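Local coordinates for protein lectin (Lotus tetragonolobus, PDB 2EIG) that probably binds L-fucosyl sugars, as a seed lectin of the legume family with a calcium site and a manganese site, at residues V49-S54 against N58-I63; G103-D106 against Q111-F114; I163-D168 against I190-V195. One frame throughout, in Å; residues are numbered along the deposited sequence.

Contacts 2 and 3 are buried, whereas contact 1 is only partly so, at one end of the sandwich. Contacts 1 and 3 lie side by side, their centres about 8 Å apart, on the adjacent strands 61-72 and 159-166 of one sheet; Ser-61 OG meets Ser-167 OG between them. Contact 2 stands apart, in the loop before strand 115-120, but Gln-113 NE2 reaches Val-195 O of contact 3. The chemistry shifts with place: backbone bonds join the chain's two passes in contact 1, an asparagine amide grips backbone in contact 2, and a tyrosine hydroxyl does so in contact 3. Contacts 1 and 3 also touch the second subunit, and all three reach the third.

Contact 1: residues V49-S54 against N58-I63; sequences VPIWDS and NVASFI
Ala-60 N donates to Ile-51 O at 2.7 Å, an almost straight bond (173° at the hydrogen) that comes in from above the carbonyl plane. Its companion runs the other way, Asp-53 N to Asn-58 O at 2.9 Å, with the donor in the carbonyl plane. Between them Trp-52 and Val-59 form a single antiparallel bridge, a non-hydrogen-bonded pair with CA atoms 4.0 Å apart. Here the same two oxygens also receive CA-H groups: Trp-52 CA lies 3.1 Å from Asn-58 O, and Val-59 CA comes near Ile-51 O.

Side chains add little across the gap. Val-59 CG1 rests 3.2 Å from Ile-51 O, while Val-59 CG2 meets Trp-52 CB at 4.0 Å. The Ala-60 methyl points at the other segment and sits 3.6 Å from Pro-50 O. With chi1 at 60°, Trp-52 carries its indole off toward helix 192-195, where NE1 bonds to Leu-196 O and Lys-193 makes a cation-pi contact.

This is the turn where the chain leaves strand 39-50 of one sheet for strand 61-72 of the other. The joining is done by backbone atoms, so the bridge depends little on side-chain chemistry.

Contact 2: residues G103-D106 against Q111-F114; sequences GITD and QNQF
Within the long loop that runs into strand 115-120 of the legume lectin sandwich, the amide of Asn-112 folds back onto the backbone of Asp-106 and clasps it at two points. Asn-112 ND2 donates to Asp-106 O at 2.9 Å, nearly straight at 178° and exactly in the plane of the amide. Asn-112 OD1 in turn accepts from Asp-106 N at 2.9 Å; this bond is more bent, 150° at the hydrogen, and the donor stands above the carbonyl plane. A water gives OD1 a second proton at 2.6 Å and makes a weak link onward to Ile-104 O. Two bonds to the same residue fix the rotation of the amide, and both of its polar atoms are satisfied inside the loop. Thr-105 CG2 lies against it, 3.4 Å from Asn-112 ND2.

Two residues on, the Phe-114 ring closes the apolar half. Ile-104, its CG1 held between backbone N and carbonyl carbon (chi1 58°), crosses the ring at about a right angle, with CG1 over one face near the rim and CD1 3.6 Å from Phe-114 CE1. Thr-105 OG1 comes within 3.4 Å of Phe-114 CE2; it is a buried hydroxyl with no polar partner in the model.

Ser-110 of the third subunit packs on Thr-105 and Asn-112. Within the chain, Ile-104 lies on Val-83 and Phe-85 of strand 81-88, and both Ile-104 and Phe-114 touch Asp-139 of strand 135-140.

Contact 3: residues I163-D168 against I190-V195; sequences IIYDSD and IDLKTV
Tyr-165 spans from strand 159-166 to the start of helix 192-195, and its hydroxyl meets two backbone groups there. Leu-192 N donates to Tyr-165 OH at 3.2 Å and 166°, while the hydroxyl gives its own proton to Ile-190 O. The modelled OH to O separation of 2.4 Å is very short, and that exact length is doubtful. Ile-190 O lies at the ring edge, near its plane. In this legume lectin sandwich the tyrosine thus ties a strand of one sheet to the brief helical turn that precedes strand 199-208 of the other.

The phenol ring is covered on one face by Leu-192. Leu-192 CG sits 3.8 Å from the Tyr-165 ring centroid, a CH-pi contact displaced toward the hydroxyl end, and Leu-192 CD1 reaches Tyr-165 CE2 at 3.6 Å. The leucine side chain lies along the ring, pointing back the way the tyrosine came. Tyr-165 has CG anti to its own N (chi1 -172°), which sends the ring out toward the helix. Ile-190 adds a looser apolar touch, CB to Tyr-165 CE1 at 4.4 Å.

Farther out, Leu-172 of strand 171-178 packs on both Tyr-165 and Ile-190, and Val-115 of strand 115-120 lies against Ile-190 and Leu-192. Beside the tyrosine, Asp-166 turns to the second subunit, making a salt bridge with Lys-147 of that chain. Asp-191 caps the helix start as N-cap: Lys-193 N donates to Asp-191 OD2 at 3.2 Å, on the anti side of the carboxylate and 24° out of its plane.

Contact 1: residues V49-S54 against N58-I63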
loop_
_atom_site.group_PDB
_atom_site.type_symbol
_atom_site.label_atom_id
_atom_site.label_comp_id
_atom_site.label_asym_id
_atom_site.label_seq_id
_atom_site.Cartn_x
_atom_site.Cartn_y
_atom_site.Cartn_z
ATOM N N VAL A 49 16.756 18.025 -6.265
ATOM C CA VAL A 49 16.441 16.680 -6.771
ATOM C C VAL A 49 15.070 16.751 -7.485
ATOM O O VAL A 49 14.106 17.163 -6.891
ATOM C CB VAL A 49 16.444 15.583 -5.648
ATOM C CG1 VAL A 49 16.248 14.175 -6.260
ATOM C CG2 VAL A 49 17.772 15.619 -4.842
ATOM N N PRO A 50 15.008 16.342 -8.764
ATOM C CA PRO A 50 13.724 16.330 -9.430
ATOM C C PRO A 50 12.956 15.068 -9.029
ATOM O O PRO A 50 13.460 13.946 -9.192
ATOM C CB PRO A 50 14.087 16.357 -10.912
ATOM C CG PRO A 50 15.540 15.989 -10.989
ATOM C CD PRO A 50 16.099 15.862 -9.638
ATOM N N ILE A 51 11.775 15.239 -8.453
ATOM C CA ILE A 51 11.060 14.062 -7.950
ATOM C C ILE A 51 9.793 13.762 -8.697
ATOM O O ILE A 51 9.114 12.773 -8.435
ATOM C CB ILE A 51 10.727 14.165 -6.461
ATOM C CG1 ILE A 51 10.111 15.534 -6.155
ATOM C CG2 ILE A 51 11.962 13.750 -5.620
ATOM C CD1 ILE A 51 9.238 15.542 -4.996
ATOM N N TRP A 52 9.428 14.666 -9.588
ATOM C CA TRP A 52 8.397 14.378 -10.545
ATOM C C TRP A 52 8.494 15.319 -11.729
ATOM O O TRP A 52 9.090 16.388 -11.647
ATOM C CB TRP A 52 6.988 14.380 -9.898
ATOM C CG TRP A 52 6.534 15.629 -9.252
ATOM C CD1 TRP A 52 6.585 15.925 -7.936
ATOM C CD2 TRP A 52 5.870 16.735 -9.889
ATOM N NE1 TRP A 52 6.018 17.137 -7.694
ATOM C CE2 TRP A 52 5.551 17.662 -8.870
ATOM C CE3 TRP A 52 5.500 17.028 -11.227
ATOM C CZ2 TRP A 52 4.926 18.885 -9.133
ATOM C CZ3 TRP A 52 4.867 18.260 -11.494
ATOM C CH2 TRP A 52 4.595 19.174 -10.445
ATOM N N ASP A 53 7.903 14.887 -12.831
ATOM C CA ASP A 53 8.046 15.542 -14.093
ATOM C C ASP A 53 6.679 16.009 -14.551
ATOM O O ASP A 53 5.748 15.213 -14.633
ATOM C CB ASP A 53 8.646 14.555 -15.105
ATOM C CG ASP A 53 8.796 15.162 -16.475
ATOM O OD1 ASP A 53 9.673 16.029 -16.616
ATOM O OD2 ASP A 53 8.041 14.766 -17.397
ATOM N N SER A 54 6.572 17.306 -14.853
ATOM C CA SER A 54 5.292 17.921 -15.228
ATOM C C SER A 54 4.651 17.311 -16.478
ATOM O O SER A 54 3.439 17.035 -16.483
ATOM C CB SER A 54 5.393 19.475 -15.341
ATOM O OG SER A 54 6.566 19.926 -16.038
ATOM N N ASN A 58 5.158 11.617 -14.307
ATOM C CA ASN A 58 6.075 10.637 -13.679
ATOM C C ASN A 58 6.617 11.133 -12.339
ATOM O O ASN A 58 6.892 12.290 -12.199
ATOM C CB ASN A 58 7.244 10.267 -14.600
ATOM C CG ASN A 58 6.810 9.347 -15.771
ATOM O OD1 ASN A 58 7.438 9.323 -16.833
ATOM N ND2 ASN A 58 5.725 8.602 -15.567
ATOM N N VAL A 59 6.755 10.223 -11.371
ATOM C CA VAL A 59 7.349 10.521 -10.072
ATOM C C VAL A 59 8.639 9.711 -9.940
ATOM O O VAL A 59 8.721 8.565 -10.444
ATOM C CB VAL A 59 6.381 10.187 -8.952
ATOM C CG1 VAL A 59 6.982 10.483 -7.562
ATOM C CG2 VAL A 59 5.035 10.924 -9.186
ATOM N N ALA A 60 9.647 10.309 -9.313
ATOM C CA ALA A 60 10.941 9.629 -9.101
ATOM C C ALA A 60 10.854 8.427 -8.153
ATOM O O ALA A 60 10.047 8.404 -7.187
ATOM C CB ALA A 60 12.058 10.663 -8.591
ATOM N N SER A 61 11.691 7.414 -8.425
ATOM C CA SER A 61 11.990 6.429 -7.399
ATOM C C SER A 61 13.319 6.787 -6.807
ATOM O O SER A 61 14.182 7.392 -7.463
ATOM C CB SER A 61 12.056 4.997 -7.972
ATOM O OG SER A 61 10.755 4.589 -8.306
ATOM N N PHE A 62 13.523 6.414 -5.549
ATOM C CA PHE A 62 14.853 6.540 -5.014
ATOM C C PHE A 62 15.153 5.447 -4.021
ATOM O O PHE A 62 14.251 4.765 -3.497
ATOM C CB PHE A 62 15.155 7.943 -4.438
ATOM C CG PHE A 62 14.334 8.333 -3.203
ATOM C CD1 PHE A 62 14.724 7.933 -1.924
ATOM C CD2 PHE A 62 13.218 9.144 -3.340
ATOM C CE1 PHE A 62 13.985 8.304 -0.784
ATOM C CE2 PHE A 62 12.458 9.515 -2.220
ATOM C CZ PHE A 62 12.856 9.095 -0.938
ATOM N N ILE A 63 16.436 5.289 -3.779
ATOM C CA ILE A 63 16.879 4.550 -2.636
ATOM C C ILE A 63 17.924 5.401 -1.999
ATOM O O ILE A 63 18.729 5.984 -2.664
ATOM C CB ILE A 63 17.426 3.126 -2.978
ATOM C CG1 ILE A 63 17.903 2.435 -1.685
ATOM C CG2 ILE A 63 18.548 3.185 -4.093
ATOM C CD1 ILE A 63 18.161 0.940 -1.811
#

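Contact 2: residues G103-D106 against Q111-F114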
loop_
_atom_site.group_PDB
_atom_site.type_symbol
_atom_site.label_atom_id
_atom_site.label_comp_id
_atom_site.label_asym_id
_atom_site.label_seq_id
_atom_site.Cartn_x
_atom_site.Cartn_y
_atom_site.Cartn_z
ATOM N N GLY A 103 13.571 20.637 13.324
ATOM C CA GLY A 103 14.072 21.536 12.303
ATOM C C GLY A 103 13.303 21.387 10.998
ATOM O O GLY A 103 13.738 21.890 9.973
ATOM N N ILE A 104 12.171 20.689 11.034
ATOM C CA ILE A 104 11.376 20.450 9.797
ATOM C C ILE A 104 9.960 21.038 9.865
ATOM O O ILE A 104 9.333 21.296 8.850
ATOM C CB ILE A 104 11.303 18.958 9.399
ATOM C CG1 ILE A 104 10.687 18.087 10.525
ATOM C CG2 ILE A 104 12.722 18.451 8.926
ATOM C CD1 ILE A 104 10.653 16.588 10.258
ATOM N N THR A 105 9.468 21.246 11.062
ATOM C CA THR A 105 8.098 21.727 11.243
ATOM C C THR A 105 8.160 23.086 11.912
ATOM O O THR A 105 8.712 23.205 12.988
ATOM C CB THR A 105 7.293 20.727 12.115
ATOM O OG1 THR A 105 7.028 19.546 11.337
ATOM C CG2 THR A 105 5.954 21.331 12.613
ATOM N N ASP A 106 7.570 24.087 11.269
ATOM C CA ASP A 106 7.198 25.322 11.906
ATOM C C ASP A 106 5.943 25.036 12.758
ATOM O O ASP A 106 4.851 24.784 12.215
ATOM C CB ASP A 106 6.865 26.348 10.831
ATOM C CG ASP A 106 6.420 27.701 11.394
ATOM O OD1 ASP A 106 6.427 28.656 10.613
ATOM O OD2 ASP A 106 6.071 27.833 12.579
ATOM N N GLN A 111 1.286 25.042 7.137
ATOM C CA GLN A 111 1.686 24.950 5.756
ATOM C C GLN A 111 2.876 23.999 5.626
ATOM O O GLN A 111 3.457 23.878 4.537
ATOM C CB GLN A 111 2.023 26.345 5.206
ATOM C CG GLN A 111 0.797 27.254 5.069
ATOM C CD GLN A 111 -0.299 26.565 4.275
ATOM O OE1 GLN A 111 -0.197 26.524 3.108
ATOM N NE2 GLN A 111 -1.302 25.937 4.945
ATOM N N ASN A 112 3.246 23.312 6.697
ATOM C CA ASN A 112 4.454 22.484 6.625
ATOM C C ASN A 112 4.377 21.435 5.566
ATOM O O ASN A 112 3.396 20.727 5.461
ATOM C CB ASN A 112 4.796 21.860 7.956
ATOM C CG ASN A 112 5.134 22.893 8.994
ATOM O OD1 ASN A 112 6.088 23.661 8.834
ATOM N ND2 ASN A 112 4.368 22.905 10.077
ATOM N N GLN A 113 5.418 21.369 4.756
ATOM C CA GLN A 113 5.377 20.540 3.597
ATOM C C GLN A 113 6.706 19.765 3.471
ATOM O O GLN A 113 7.750 20.355 3.264
ATOM C CB GLN A 113 5.148 21.435 2.380
ATOM C CG GLN A 113 4.710 20.628 1.220
ATOM C CD GLN A 113 4.503 21.452 -0.006
ATOM O OE1 GLN A 113 4.514 22.671 0.047
ATOM N NE2 GLN A 113 4.290 20.790 -1.117
ATOM N N PHE A 114 6.659 18.459 3.634
ATOM C CA PHE A 114 7.904 17.661 3.665
ATOM C C PHE A 114 7.542 16.223 3.831
ATOM O O PHE A 114 6.424 15.857 4.270
ATOM C CB PHE A 114 8.869 18.094 4.826
ATOM C CG PHE A 114 8.308 17.819 6.198
ATOM C CD1 PHE A 114 8.415 16.546 6.759
ATOM C CD2 PHE A 114 7.597 18.796 6.873
ATOM C CE1 PHE A 114 7.833 16.264 7.977
ATOM C CE2 PHE A 114 6.993 18.527 8.093
ATOM C CZ PHE A 114 7.105 17.278 8.647
HETATM O O HOH W 1 7.862 23.773 6.894
#

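Contact 3: residues I163-D168 against I190-V195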
loop_
_atom_site.group_PDB
_atom_site.type_symbol
_atom_site.label_atom_id
_atom_site.label_comp_id
_atom_site.label_asym_id
_atom_site.label_seq_id
_atom_site.Cartn_x
_atom_site.Cartn_y
_atom_site.Cartn_z
ATOM N N ILE A 163 16.255 3.571 2.916
ATOM C CA ILE A 163 14.926 4.070 2.599
ATOM C C ILE A 163 14.702 3.884 1.117
ATOM O O ILE A 163 15.545 4.245 0.274
ATOM C CB ILE A 163 14.801 5.550 3.000
ATOM C CG1 ILE A 163 15.001 5.727 4.535
ATOM C CG2 ILE A 163 13.454 6.152 2.519
ATOM C CD1 ILE A 163 15.244 7.173 4.931
ATOM N N ILE A 164 13.598 3.264 0.767
ATOM C CA ILE A 164 13.347 3.051 -0.658
ATOM C C ILE A 164 12.037 3.756 -0.882
ATOM O O ILE A 164 11.125 3.567 -0.104
ATOM C CB ILE A 164 13.214 1.556 -1.063
ATOM C CG1 ILE A 164 14.550 0.819 -0.934
ATOM C CG2 ILE A 164 12.711 1.422 -2.528
ATOM C CD1 ILE A 164 14.443 -0.716 -1.145
ATOM N N TYR A 165 11.983 4.611 -1.897
ATOM C CA TYR A 165 10.714 5.077 -2.420
ATOM C C TYR A 165 10.444 4.430 -3.752
ATOM O O TYR A 165 11.146 4.676 -4.724
ATOM C CB TYR A 165 10.691 6.608 -2.556
ATOM C CG TYR A 165 9.297 7.101 -2.918
ATOM C CD1 TYR A 165 8.269 7.126 -1.973
ATOM C CD2 TYR A 165 9.002 7.473 -4.219
ATOM C CE1 TYR A 165 6.996 7.514 -2.340
ATOM C CE2 TYR A 165 7.752 7.895 -4.589
ATOM C CZ TYR A 165 6.757 7.915 -3.659
ATOM O OH TYR A 165 5.538 8.349 -4.081
ATOM N N ASP A 166 9.385 3.657 -3.822
ATOM C CA ASP A 166 8.986 3.079 -5.091
ATOM C C ASP A 166 7.870 3.915 -5.742
ATOM O O ASP A 166 6.752 3.868 -5.288
ATOM C CB ASP A 166 8.539 1.630 -4.896
ATOM C CG ASP A 166 7.939 1.045 -6.163
ATOM O OD1 ASP A 166 8.392 1.427 -7.237
ATOM O OD2 ASP A 166 7.007 0.237 -6.083
ATOM N N SER A 167 8.199 4.702 -6.769
ATOM C CA SER A 167 7.199 5.525 -7.460
ATOM C C SER A 167 6.078 4.691 -8.082
ATOM O O SER A 167 4.954 5.137 -8.129
ATOM C CB SER A 167 7.843 6.414 -8.543
ATOM O OG SER A 167 8.510 5.628 -9.520
ATOM N N ASP A 168 6.370 3.453 -8.490
ATOM C CA ASP A 168 5.318 2.566 -9.017
ATOM C C ASP A 168 4.101 2.407 -8.090
ATOM O O ASP A 168 2.981 2.562 -8.542
ATOM C CB ASP A 168 5.889 1.201 -9.458
ATOM C CG ASP A 168 4.830 0.274 -10.111
ATOM O OD1 ASP A 168 5.191 -0.327 -11.152
ATOM O OD2 ASP A 168 3.660 0.113 -9.610
ATOM N N ILE A 190 3.016 7.089 0.154
ATOM C CA ILE A 190 3.095 8.558 0.015
ATOM C C ILE A 190 3.194 8.906 -1.462
ATOM O O ILE A 190 4.146 8.464 -2.136
ATOM C CB ILE A 190 4.357 9.174 0.730
ATOM C CG1 ILE A 190 4.530 8.630 2.125
ATOM C CG2 ILE A 190 4.296 10.733 0.739
ATOM C CD1 ILE A 190 5.806 9.083 2.829
ATOM N N ASP A 191 2.250 9.679 -1.985
ATOM C CA ASP A 191 2.412 10.226 -3.322
ATOM C C ASP A 191 3.249 11.497 -3.255
ATOM O O ASP A 191 2.728 12.549 -2.881
ATOM C CB ASP A 191 1.050 10.538 -3.977
ATOM C CG ASP A 191 1.137 10.630 -5.510
ATOM O OD1 ASP A 191 0.154 10.204 -6.172
ATOM O OD2 ASP A 191 2.172 11.101 -6.061
ATOM N N LEU A 192 4.544 11.401 -3.609
ATOM C CA LEU A 192 5.452 12.553 -3.566
ATOM C C LEU A 192 4.927 13.711 -4.362
ATOM O O LEU A 192 5.133 14.850 -4.002
ATOM C CB LEU A 192 6.860 12.204 -4.073
ATOM C CG LEU A 192 7.698 11.267 -3.234
ATOM C CD1 LEU A 192 9.150 11.151 -3.750
ATOM C CD2 LEU A 192 7.644 11.637 -1.735
ATOM N N LYS A 193 4.223 13.426 -5.450
ATOM C CA LYS A 193 3.736 14.502 -6.333
ATOM C C LYS A 193 2.522 15.192 -5.725
ATOM O O LYS A 193 2.231 16.307 -6.134
ATOM C CB LYS A 193 3.447 13.976 -7.749
ATOM C CG LYS A 193 3.093 15.021 -8.819
ATOM C CD LYS A 193 2.640 14.373 -10.141
ATOM C CE LYS A 193 2.303 15.479 -11.184
ATOM N NZ LYS A 193 0.989 15.313 -11.945
ATOM N N THR A 194 1.825 14.579 -4.749
ATOM C CA THR A 194 0.705 15.287 -4.080
ATOM C C THR A 194 1.231 16.230 -3.026
ATOM O O THR A 194 0.693 17.316 -2.794
ATOM C CB THR A 194 -0.408 14.378 -3.437
ATOM O OG1 THR A 194 0.165 13.369 -2.599
ATOM C CG2 THR A 194 -1.356 13.699 -4.482
ATOM N N VAL A 195 2.299 15.821 -2.357
ATOM C CA VAL A 195 2.755 16.567 -1.196
ATOM C C VAL A 195 3.954 17.455 -1.431
ATOM O O VAL A 195 4.248 18.285 -0.606
ATOM C CB VAL A 195 2.972 15.656 0.031
ATOM C CG1 VAL A 195 1.602 15.165 0.555
ATOM C CG2 VAL A 195 3.915 14.473 -0.304
#